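Long-range contact in N-acetylneuraminic acid outer membrane channel protein NanC (Escherichia coli, PDB 2WJR), which forms a weakly anion-selective outer membrane channel that lets the sialic acid N-acetylneuraminic acid enter the bacterium: residues A[3-8]-A[205-210]. The protein carries 1 engineered substitution. Numbering follows the deposited sequence.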
loop_
_atom_site.group_PDB
_atom_site.type_symbol
_atom_site.label_atom_id
_atom_site.label_comp_id
_atom_site.label_asym_id
_atom_site.label_seq_id
_atom_site.Cartn_x
_atom_site.Cartn_y
_atom_site.Cartn_z
ATOM N N ASP A 3 -4.053 -9.299 9.893
ATOM C CA ASP A 3 -2.729 -8.698 9.982
ATOM C C ASP A 3 -2.812 -7.516 10.945
ATOM O O ASP A 3 -3.743 -6.703 10.865
ATOM C CB ASP A 3 -2.272 -8.239 8.594
ATOM C CG ASP A 3 -0.790 -7.908 8.533
ATOM O OD1 ASP A 3 -0.355 -6.864 9.076
ATOM O OD2 ASP A 3 -0.056 -8.677 7.893
ATOM N N VAL A 4 -1.837 -7.432 11.841
ATOM C CA VAL A 4 -1.722 -6.343 12.815
ATOM C C VAL A 4 -0.324 -5.760 12.641
ATOM O O VAL A 4 0.648 -6.500 12.609
ATOM C CB VAL A 4 -1.896 -6.849 14.267
ATOM C CG1 VAL A 4 -1.778 -5.690 15.247
ATOM C CG2 VAL A 4 -3.256 -7.550 14.441
ATOM N N ARG A 5 -0.216 -4.449 12.498
ATOM C CA ARG A 5 1.077 -3.848 12.194
ATOM C C ARG A 5 1.219 -2.541 12.922
ATOM O O ARG A 5 0.302 -1.746 12.938
ATOM C CB ARG A 5 1.234 -3.604 10.683
ATOM C CG ARG A 5 2.638 -3.232 10.258
ATOM C CD ARG A 5 2.711 -2.872 8.782
ATOM N NE ARG A 5 1.964 -1.660 8.507
ATOM C CZ ARG A 5 1.644 -1.214 7.299
ATOM N NH1 ARG A 5 2.008 -1.874 6.218
ATOM N NH2 ARG A 5 0.954 -0.095 7.175
ATOM N N GLY A 6 2.380 -2.336 13.516
ATOM C CA GLY A 6 2.723 -1.054 14.148
ATOM C C GLY A 6 3.896 -0.445 13.409
ATOM O O GLY A 6 4.795 -1.161 13.000
ATOM N N GLY A 7 3.896 0.876 13.258
ATOM C CA GLY A 7 4.955 1.551 12.522
ATOM C C GLY A 7 5.337 2.899 13.081
ATOM O O GLY A 7 4.498 3.595 13.644
ATOM N N TYR A 8 6.610 3.246 12.914
ATOM C CA TYR A 8 7.124 4.573 13.269
ATOM C C TYR A 8 7.628 5.300 12.027
ATOM O O TYR A 8 8.409 4.750 11.261
ATOM C CB TYR A 8 8.262 4.468 14.300
ATOM C CG TYR A 8 8.898 5.826 14.550
ATOM C CD1 TYR A 8 8.171 6.844 15.153
ATOM C CD2 TYR A 8 10.190 6.105 14.127
ATOM C CE1 TYR A 8 8.724 8.107 15.362
ATOM C CE2 TYR A 8 10.758 7.366 14.332
ATOM C CZ TYR A 8 10.012 8.358 14.949
ATOM O OH TYR A 8 10.544 9.610 15.148
ATOM N N SER A 205 10.386 4.721 7.567
ATOM C CA SER A 205 9.266 4.082 8.212
ATOM C C SER A 205 9.779 2.729 8.669
ATOM O O SER A 205 10.392 1.991 7.900
ATOM C CB SER A 205 8.075 3.955 7.250
ATOM O OG SER A 205 7.038 3.125 7.770
ATOM N N TYR A 206 9.575 2.457 9.952
ATOM C CA TYR A 206 10.011 1.226 10.580
ATOM C C TYR A 206 8.800 0.542 11.143
ATOM O O TYR A 206 8.070 1.107 11.939
ATOM C CB TYR A 206 11.003 1.515 11.706
ATOM C CG TYR A 206 12.132 2.373 11.247
ATOM C CD1 TYR A 206 12.032 3.760 11.288
ATOM C CD2 TYR A 206 13.296 1.806 10.749
ATOM C CE1 TYR A 206 13.060 4.553 10.853
ATOM C CE2 TYR A 206 14.349 2.606 10.296
ATOM C CZ TYR A 206 14.222 3.964 10.356
ATOM O OH TYR A 206 15.264 4.732 9.913
ATOM N N ARG A 207 8.603 -0.703 10.739
ATOM C CA ARG A 207 7.369 -1.391 11.034
ATOM C C ARG A 207 7.616 -2.799 11.513
ATOM O O ARG A 207 8.546 -3.469 11.076
ATOM C CB ARG A 207 6.498 -1.454 9.781
ATOM C CG ARG A 207 5.797 -0.192 9.469
ATOM C CD ARG A 207 5.304 -0.168 8.023
ATOM N NE ARG A 207 4.686 1.115 7.685
ATOM C CZ ARG A 207 4.137 1.399 6.499
ATOM N NH1 ARG A 207 4.153 0.504 5.517
ATOM N NH2 ARG A 207 3.595 2.584 6.282
ATOM N N ILE A 208 6.734 -3.238 12.394
ATOM C CA ILE A 208 6.729 -4.616 12.851
ATOM C C ILE A 208 5.293 -5.092 12.882
ATOM O O ILE A 208 4.378 -4.344 13.239
ATOM C CB ILE A 208 7.382 -4.762 14.237
ATOM C CG1 ILE A 208 7.473 -6.246 14.636
ATOM C CG2 ILE A 208 6.595 -3.957 15.263
ATOM C CD1 ILE A 208 8.788 -6.623 15.343
ATOM N N GLY A 209 5.096 -6.344 12.480
ATOM C CA GLY A 209 3.760 -6.900 12.427
ATOM C C GLY A 209 3.735 -8.412 12.441
ATOM O O GLY A 209 4.766 -9.077 12.495
ATOM N N VAL A 210 2.521 -8.943 12.388
ATOM C CA VAL A 210 2.319 -10.388 12.333
ATOM C C VAL A 210 1.015 -10.674 11.619
ATOM O O VAL A 210 0.017 -9.979 11.799
ATOM C CB VAL A 210 2.336 -11.032 13.752
ATOM C CG1 VAL A 210 1.381 -10.317 14.657
ATOM C CG2 VAL A 210 2.033 -12.533 13.690
#
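Arg5 and Arg207 lay their guanidinium groups on each other where the first and last strands of the NanC porin meet. The strands run antiparallel, and their pairing closes the transmembrane beta-barrel of this KdgM-family channel. Three hydrogen-bonded pairs, Val4 with Val210, Gly6 with Ile208 and Tyr8 with Tyr206, give two backbone bonds each. Gly6 N reaches Ile208 O at 2.8 Å, almost straight at 169°.

The tight side carries the two arginines, along with Asp3 and Ser205, and faces the channel lumen. The guanidinium planes are 19° apart and their centres 3.7 Å. Arg207 stays extended from CG to NE, whereas Arg5 bends at chi3 (66°), which turns its flat end over Arg207. Both groups are probably charged, so NH1 of Arg5 and NH1 of Arg207, 3.3 Å apart, should repel. Nearby carboxylates probably offset this: Arg207 forms salt bridges with Glu16, Glu185 and Asp187, and Arg5 has a weak, long ion pair with Glu185. An alanine in place of Arg5 would probably leave one face of the Arg207 guanidinium without its stacking partner, although its salt bridges would remain. Gly7 is also closely packed, since Arg207 CG lies 3.6 Å from its CA, where a side chain would clash.

The opposite, lipid-facing side is looser. Val4, Ile208 and Val210 belong to it, but Ile208 and Val210 also lean on strand 180-188, and Val4 on Leu19. Tyr8 and Tyr206 lie side by side and point the same way. The Tyr8 hydroxyl is hydrogen-bonded to His13. The rings meet through one close pair of carbons: CD1 of Tyr206 sits at the edge of the Tyr8 ring, 4.1 Å from Tyr8 CD2.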